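Local coordinates for protein phenylalanine--tRNA ligase beta subunit (Pyrococcus horikoshii, PDB 2CXI) that forms, together with the alpha subunit, the synthetase that joins phenylalanine to its tRNA at the expense of ATP, and here includes the domain that edits mischarged tRNA, at residues Glu34-Trp39 with Tyr46-Ser51; Gly143-Asp148 with Asn230-Val235. All coordinates share one frame; numbering follows the deposited sequence.

Contact 1 of 2, residues Glu34-Trp39 with Tyr46-Ser51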
loop_
_atom_site.group_PDB
_atom_site.type_symbol
_atom_site.label_atom_id
_atom_site.label_comp_id
_atom_site.label_asym_id
_atom_site.label_seq_id
_atom_site.Cartn_x
_atom_site.Cartn_y
_atom_site.Cartn_z
ATOM N N GLU A 34 -9.081 -41.017 30.907
ATOM C CA GLU A 34 -9.427 -41.511 32.234
ATOM C C GLU A 34 -9.401 -40.364 33.227
ATOM O O GLU A 34 -8.657 -39.393 33.056
ATOM C CB GLU A 34 -8.420 -42.587 32.667
ATOM C CG GLU A 34 -8.389 -43.795 31.757
ATOM C CD GLU A 34 -9.365 -44.893 32.154
ATOM O OE1 GLU A 34 -9.971 -44.833 33.263
ATOM O OE2 GLU A 34 -9.537 -45.834 31.327
ATOM N N LEU A 35 -10.252 -40.465 34.239
ATOM C CA LEU A 35 -10.274 -39.498 35.292
ATOM C C LEU A 35 -9.153 -39.780 36.279
ATOM O O LEU A 35 -9.261 -40.679 37.135
ATOM C CB LEU A 35 -11.629 -39.572 36.013
ATOM C CG LEU A 35 -12.501 -38.335 36.155
ATOM C CD1 LEU A 35 -13.660 -38.612 37.142
ATOM C CD2 LEU A 35 -11.723 -37.023 36.475
ATOM N N ASP A 36 -8.057 -39.030 36.149
ATOM C CA ASP A 36 -6.893 -39.245 37.000
ATOM C C ASP A 36 -7.047 -38.640 38.389
ATOM O O ASP A 36 -6.503 -39.182 39.366
ATOM C CB ASP A 36 -5.631 -38.681 36.340
ATOM C CG ASP A 36 -4.367 -39.221 36.957
ATOM O OD1 ASP A 36 -4.239 -40.465 37.022
ATOM O OD2 ASP A 36 -3.472 -38.480 37.422
ATOM N N ASP A 37 -7.758 -37.514 38.490
ATOM C CA ASP A 37 -7.994 -36.877 39.800
ATOM C C ASP A 37 -9.195 -35.960 39.708
ATOM O O ASP A 37 -9.575 -35.567 38.604
ATOM C CB ASP A 37 -6.766 -36.064 40.228
ATOM C CG ASP A 37 -6.680 -35.858 41.757
ATOM O OD1 ASP A 37 -7.482 -36.434 42.541
ATOM O OD2 ASP A 37 -5.851 -35.078 42.245
ATOM N N VAL A 38 -9.798 -35.643 40.852
ATOM C CA VAL A 38 -10.881 -34.657 40.979
ATOM C C VAL A 38 -10.575 -33.913 42.281
ATOM O O VAL A 38 -10.313 -34.540 43.306
ATOM C CB VAL A 38 -12.308 -35.300 41.076
ATOM C CG1 VAL A 38 -13.412 -34.215 41.287
ATOM C CG2 VAL A 38 -12.621 -36.220 39.852
ATOM N N TRP A 39 -10.561 -32.587 42.238
ATOM C CA TRP A 39 -10.410 -31.783 43.459
ATOM C C TRP A 39 -11.187 -30.463 43.295
ATOM O O TRP A 39 -11.660 -30.119 42.207
ATOM C CB TRP A 39 -8.924 -31.503 43.767
ATOM C CG TRP A 39 -8.275 -30.522 42.793
ATOM C CD1 TRP A 39 -8.041 -29.190 42.997
ATOM C CD2 TRP A 39 -7.794 -30.812 41.462
ATOM N NE1 TRP A 39 -7.443 -28.642 41.882
ATOM C CE2 TRP A 39 -7.283 -29.616 40.928
ATOM C CE3 TRP A 39 -7.740 -31.977 40.670
ATOM C CZ2 TRP A 39 -6.719 -29.544 39.631
ATOM C CZ3 TRP A 39 -7.189 -31.904 39.386
ATOM C CH2 TRP A 39 -6.701 -30.694 38.879
ATOM N N TYR A 46 -12.266 -29.237 39.628
ATOM C CA TYR A 46 -11.301 -29.520 38.558
ATOM C C TYR A 46 -11.089 -31.016 38.400
ATOM O O TYR A 46 -11.214 -31.771 39.386
ATOM C CB TYR A 46 -9.966 -28.856 38.877
ATOM C CG TYR A 46 -10.063 -27.357 38.827
ATOM C CD1 TYR A 46 -9.906 -26.675 37.628
ATOM C CD2 TYR A 46 -10.350 -26.614 39.990
ATOM C CE1 TYR A 46 -10.012 -25.270 37.583
ATOM C CE2 TYR A 46 -10.455 -25.229 39.956
ATOM C CZ TYR A 46 -10.284 -24.560 38.757
ATOM O OH TYR A 46 -10.384 -23.175 38.728
ATOM N N PHE A 47 -10.845 -31.439 37.158
ATOM C CA PHE A 47 -10.400 -32.786 36.845
ATOM C C PHE A 47 -8.965 -32.744 36.298
ATOM O O PHE A 47 -8.579 -31.797 35.567
ATOM C CB PHE A 47 -11.284 -33.436 35.759
ATOM C CG PHE A 47 -12.759 -33.404 36.012
ATOM C CD1 PHE A 47 -13.302 -33.445 37.307
ATOM C CD2 PHE A 47 -13.638 -33.473 34.910
ATOM C CE1 PHE A 47 -14.672 -33.473 37.496
ATOM C CE2 PHE A 47 -15.022 -33.527 35.092
ATOM C CZ PHE A 47 -15.547 -33.530 36.380
ATOM N N LYS A 48 -8.173 -33.752 36.649
ATOM C CA LYS A 48 -7.012 -34.087 35.849
ATOM C C LYS A 48 -7.397 -35.281 34.956
ATOM O O LYS A 48 -7.816 -36.348 35.439
ATOM C CB LYS A 48 -5.781 -34.419 36.684
ATOM C CG LYS A 48 -4.535 -34.698 35.787
ATOM C CD LYS A 48 -3.275 -34.939 36.619
ATOM C CE LYS A 48 -3.061 -33.823 37.658
ATOM N NZ LYS A 48 -2.524 -32.563 37.043
ATOM N N LEU A 49 -7.292 -35.066 33.648
ATOM C CA LEU A 49 -7.604 -36.083 32.669
ATOM C C LEU A 49 -6.318 -36.695 32.127
ATOM O O LEU A 49 -5.285 -36.022 32.030
ATOM C CB LEU A 49 -8.464 -35.489 31.542
ATOM C CG LEU A 49 -9.785 -34.818 31.937
ATOM C CD1 LEU A 49 -10.525 -34.272 30.719
ATOM C CD2 LEU A 49 -10.677 -35.877 32.660
ATOM N N ASP A 50 -6.381 -37.990 31.832
ATOM C CA ASP A 50 -5.233 -38.702 31.310
ATOM C C ASP A 50 -5.628 -39.135 29.920
ATOM O O ASP A 50 -6.490 -40.008 29.750
ATOM C CB ASP A 50 -4.936 -39.903 32.196
ATOM C CG ASP A 50 -3.710 -40.708 31.754
ATOM O OD1 ASP A 50 -3.047 -40.393 30.744
ATOM O OD2 ASP A 50 -3.355 -41.712 32.430
ATOM N N SER A 51 -5.019 -38.501 28.925
ATOM C CA SER A 51 -5.396 -38.786 27.536
ATOM C C SER A 51 -4.680 -39.983 27.023
ATOM O O SER A 51 -3.442 -40.037 26.954
ATOM C CB SER A 51 -5.175 -37.631 26.571
ATOM O OG SER A 51 -5.567 -38.071 25.268
#

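Contact 2 of 2, residues Gly143-Asp148 with Asn230-Val235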
loop_
_atom_site.group_PDB
_atom_site.type_symbol
_atom_site.label_atom_id
_atom_site.label_comp_id
_atom_site.label_asym_id
_atom_site.label_seq_id
_atom_site.Cartn_x
_atom_site.Cartn_y
_atom_site.Cartn_z
ATOM N N GLY A 143 2.882 -20.156 19.019
ATOM C CA GLY A 143 2.707 -18.830 19.647
ATOM C C GLY A 143 1.258 -18.321 19.507
ATOM O O GLY A 143 0.573 -18.581 18.481
ATOM N N ILE A 144 0.797 -17.597 20.529
ATOM C CA ILE A 144 -0.513 -16.922 20.470
ATOM C C ILE A 144 -0.358 -15.467 20.867
ATOM O O ILE A 144 0.400 -15.137 21.794
ATOM C CB ILE A 144 -1.540 -17.626 21.363
ATOM C CG1 ILE A 144 -1.761 -19.060 20.879
ATOM C CG2 ILE A 144 -2.872 -16.928 21.268
ATOM C CD1 ILE A 144 -2.441 -19.924 21.950
ATOM N N PHE A 145 -1.076 -14.604 20.150
ATOM C CA PHE A 145 -0.899 -13.150 20.225
ATOM C C PHE A 145 -2.237 -12.444 20.112
ATOM O O PHE A 145 -3.147 -12.939 19.458
ATOM C CB PHE A 145 0.074 -12.648 19.132
ATOM C CG PHE A 145 1.426 -13.348 19.169
ATOM C CD1 PHE A 145 1.643 -14.493 18.403
ATOM C CD2 PHE A 145 2.431 -12.927 20.066
ATOM C CE1 PHE A 145 2.875 -15.192 18.468
ATOM C CE2 PHE A 145 3.660 -13.604 20.137
ATOM C CZ PHE A 145 3.883 -14.724 19.323
ATOM N N ASP A 146 -2.335 -11.270 20.724
ATOM C CA ASP A 146 -3.492 -10.417 20.510
ATOM C C ASP A 146 -3.363 -9.675 19.176
ATOM O O ASP A 146 -2.508 -8.766 19.009
ATOM C CB ASP A 146 -3.606 -9.415 21.677
ATOM C CG ASP A 146 -4.956 -8.683 21.705
ATOM O OD1 ASP A 146 -5.535 -8.380 20.636
ATOM O OD2 ASP A 146 -5.524 -8.445 22.786
ATOM N N PHE A 147 -4.205 -10.062 18.223
ATOM C CA PHE A 147 -4.137 -9.532 16.855
ATOM C C PHE A 147 -4.325 -8.004 16.781
ATOM O O PHE A 147 -3.697 -7.312 15.940
ATOM C CB PHE A 147 -5.142 -10.241 15.949
ATOM C CG PHE A 147 -5.148 -9.705 14.524
ATOM C CD1 PHE A 147 -4.058 -9.910 13.702
ATOM C CD2 PHE A 147 -6.228 -8.954 14.047
ATOM C CE1 PHE A 147 -4.021 -9.399 12.358
ATOM C CE2 PHE A 147 -6.215 -8.437 12.712
ATOM C CZ PHE A 147 -5.093 -8.695 11.879
ATOM N N ASP A 148 -5.142 -7.486 17.693
ATOM C CA ASP A 148 -5.408 -6.036 17.768
ATOM C C ASP A 148 -4.182 -5.252 18.178
ATOM O O ASP A 148 -4.149 -4.055 18.013
ATOM C CB ASP A 148 -6.544 -5.760 18.749
ATOM C CG ASP A 148 -7.851 -6.294 18.257
ATOM O OD1 ASP A 148 -7.967 -6.573 17.047
ATOM O OD2 ASP A 148 -8.822 -6.438 19.014
ATOM N N ASN A 230 -9.407 -11.069 19.567
ATOM C CA ASN A 230 -8.945 -11.554 18.260
ATOM C C ASN A 230 -7.525 -12.039 18.429
ATOM O O ASN A 230 -6.667 -11.284 18.858
ATOM C CB ASN A 230 -8.973 -10.419 17.212
ATOM C CG ASN A 230 -10.358 -9.801 17.066
ATOM O OD1 ASN A 230 -11.331 -10.506 16.820
ATOM N ND2 ASN A 230 -10.454 -8.479 17.259
ATOM N N VAL A 231 -7.304 -13.322 18.178
ATOM C CA VAL A 231 -6.008 -13.948 18.430
ATOM C C VAL A 231 -5.307 -14.241 17.106
ATOM O O VAL A 231 -5.939 -14.671 16.128
ATOM C CB VAL A 231 -6.134 -15.247 19.316
ATOM C CG1 VAL A 231 -7.183 -16.128 18.822
ATOM C CG2 VAL A 231 -4.908 -16.063 19.249
ATOM N N PHE A 232 -4.002 -13.994 17.092
ATOM C CA PHE A 232 -3.153 -14.322 15.961
ATOM C C PHE A 232 -2.287 -15.515 16.432
ATOM O O PHE A 232 -1.635 -15.462 17.498
ATOM C CB PHE A 232 -2.297 -13.098 15.558
ATOM C CG PHE A 232 -1.277 -13.394 14.464
ATOM C CD1 PHE A 232 0.089 -13.579 14.782
ATOM C CD2 PHE A 232 -1.681 -13.493 13.120
ATOM C CE1 PHE A 232 1.035 -13.868 13.774
ATOM C CE2 PHE A 232 -0.723 -13.790 12.108
ATOM C CZ PHE A 232 0.614 -13.967 12.441
ATOM N N ILE A 233 -2.318 -16.595 15.677
ATOM C CA ILE A 233 -1.575 -17.829 16.106
ATOM C C ILE A 233 -0.472 -18.147 15.113
ATOM O O ILE A 233 -0.715 -18.101 13.903
ATOM C CB ILE A 233 -2.540 -19.037 16.223
ATOM C CG1 ILE A 233 -3.701 -18.779 17.228
ATOM C CG2 ILE A 233 -1.749 -20.371 16.610
ATOM C CD1 ILE A 233 -4.960 -19.615 16.865
ATOM N N ASP A 234 0.734 -18.460 15.594
ATOM C CA ASP A 234 1.796 -18.926 14.686
ATOM C C ASP A 234 2.215 -20.330 15.114
ATOM O O ASP A 234 2.234 -20.630 16.325
ATOM C CB ASP A 234 3.001 -17.967 14.625
ATOM C CG ASP A 234 4.035 -18.196 15.760
ATOM O OD1 ASP A 234 5.175 -18.678 15.485
ATOM O OD2 ASP A 234 3.788 -17.945 16.956
ATOM N N VAL A 235 2.530 -21.180 14.142
ATOM C CA VAL A 235 3.098 -22.487 14.454
ATOM C C VAL A 235 4.278 -22.694 13.554
ATOM O O VAL A 235 4.157 -22.517 12.338
ATOM C CB VAL A 235 2.108 -23.628 14.179
ATOM C CG1 VAL A 235 2.650 -24.951 14.807
ATOM C CG2 VAL A 235 0.664 -23.282 14.681
HETATM O O HOH W 1 -8.323 -8.494 20.608
#

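Contact 1 of 2, residues Glu34-Trp39 with Tyr46-Ser51
V38 against F47 and W39 against Y46 belong to a surface contact between the two arms of a beta hairpin, strands 33-41 and 44-51, in a three-stranded antiparallel sheet with strand 44-51 in the middle and strand 3-7 on its far side. The segments run at 166° to each other, and their register slips by one residue where D36 and D37 both face K48. K48 O thus accepts two amides, D36 N at 2.8 Å and D37 N at a longer 3.3 Å, while K48 N donates to D37 O.

L35, V38, F47 and L49 share one face; L35, F47 and L49 pack against helix 21-30, where large hydrocarbon groups suit the cover. L35 CD2 meets F47 CB at 3.7 Å. V38 lies alongside the phenylalanine, its CG2 3.8 Å from F47 CD1, and W24 meets the F47 ring edge to face.

The other face mixes aromatic and charged groups. W39 CG stands between its backbone N and carbonyl carbon (chi1 71°), and the indole comes over the neighbouring strand. Y46 CB sits over the six-membered ring of W39, 3.6 Å from that ring's centroid, in a CH-pi contact; the tyrosine ring is slid aside and barely overlaps the indole. Their polar ends find E41 for W39 NE1 and K44 for Y46 OH. Lysine suits its place because its methylenes can pack while its charge travels on: K48 CB lies 4.0 Å from W39 CZ3, and NZ reaches D5 of strand 3-7 in a salt bridge. Together these features describe a beta hairpin carrying a classic beta bulge, in a small sheet backed by a helix.

Contact 2 of 2, residues Gly143-Asp148 with Asn230-Val235
I144 and I233 face each other in an antiparallel pairing at 157°, flanked by the hydrogen-bonded pairs G143-D234 and F145-F232 and closed by F147 N donating to N230 O at 2.8 Å. I144 CG1 lies 4.1 Å from I233 CG1, the two isoleucines side by side. F145 and F232 occupy the other face; F145 CD1 comes to the edge of the F232 ring, and D234 OD2 lies in plane at the edge of the F145 ring, 3.3 Å from CE1. Glycine suits position 143, since D234 OD2 is already 3.0 Å from G143 CA and a side chain would collide with it.

At the end of the strand, D146 OD1 accepts D148 N in an Asx turn; its OD2 is hydrogen-bonded to T228 OG1. N230 ND2 bonds both carboxylate oxygens of D148, each at 3.1 Å and on its syn side, with the amide and carboxylate planes 74° apart. A water donates to D146 OD1 and D148 OD2 and accepts from N230 N. An alanine in place of D148 would probably leave N230 ND2 without either acceptor and the water with one partner fewer. N230 OD1 is held by G111 N. This antiparallel pairing, with an Asx turn leading out of strand 140-146, is part of the mixed sheet of the B3/4 domain.

Contact 1 lies near the surface of the chain and contact 2 is more deeply set; their centres are about 29 Å apart and their nearest atoms about 18 Å, so they do not touch. They share no strands. Contact 1 joins neighbours in sequence within a small three-stranded sheet, whereas contact 2 brings together strands more than eighty residues apart in the large mixed sheet of the B3/4 domain. The chemistry follows: at 34-39 with 46-51 one face is apolar and partly helix-covered and the other bears charged groups and aromatics, with a bulge interrupting the register. At 143-148 with 230-235 the register is unbroken, isoleucines fill one face and phenylalanines much of the other, where D234 is the exception, and side-chain hydrogen bonds gather around N230 and D148.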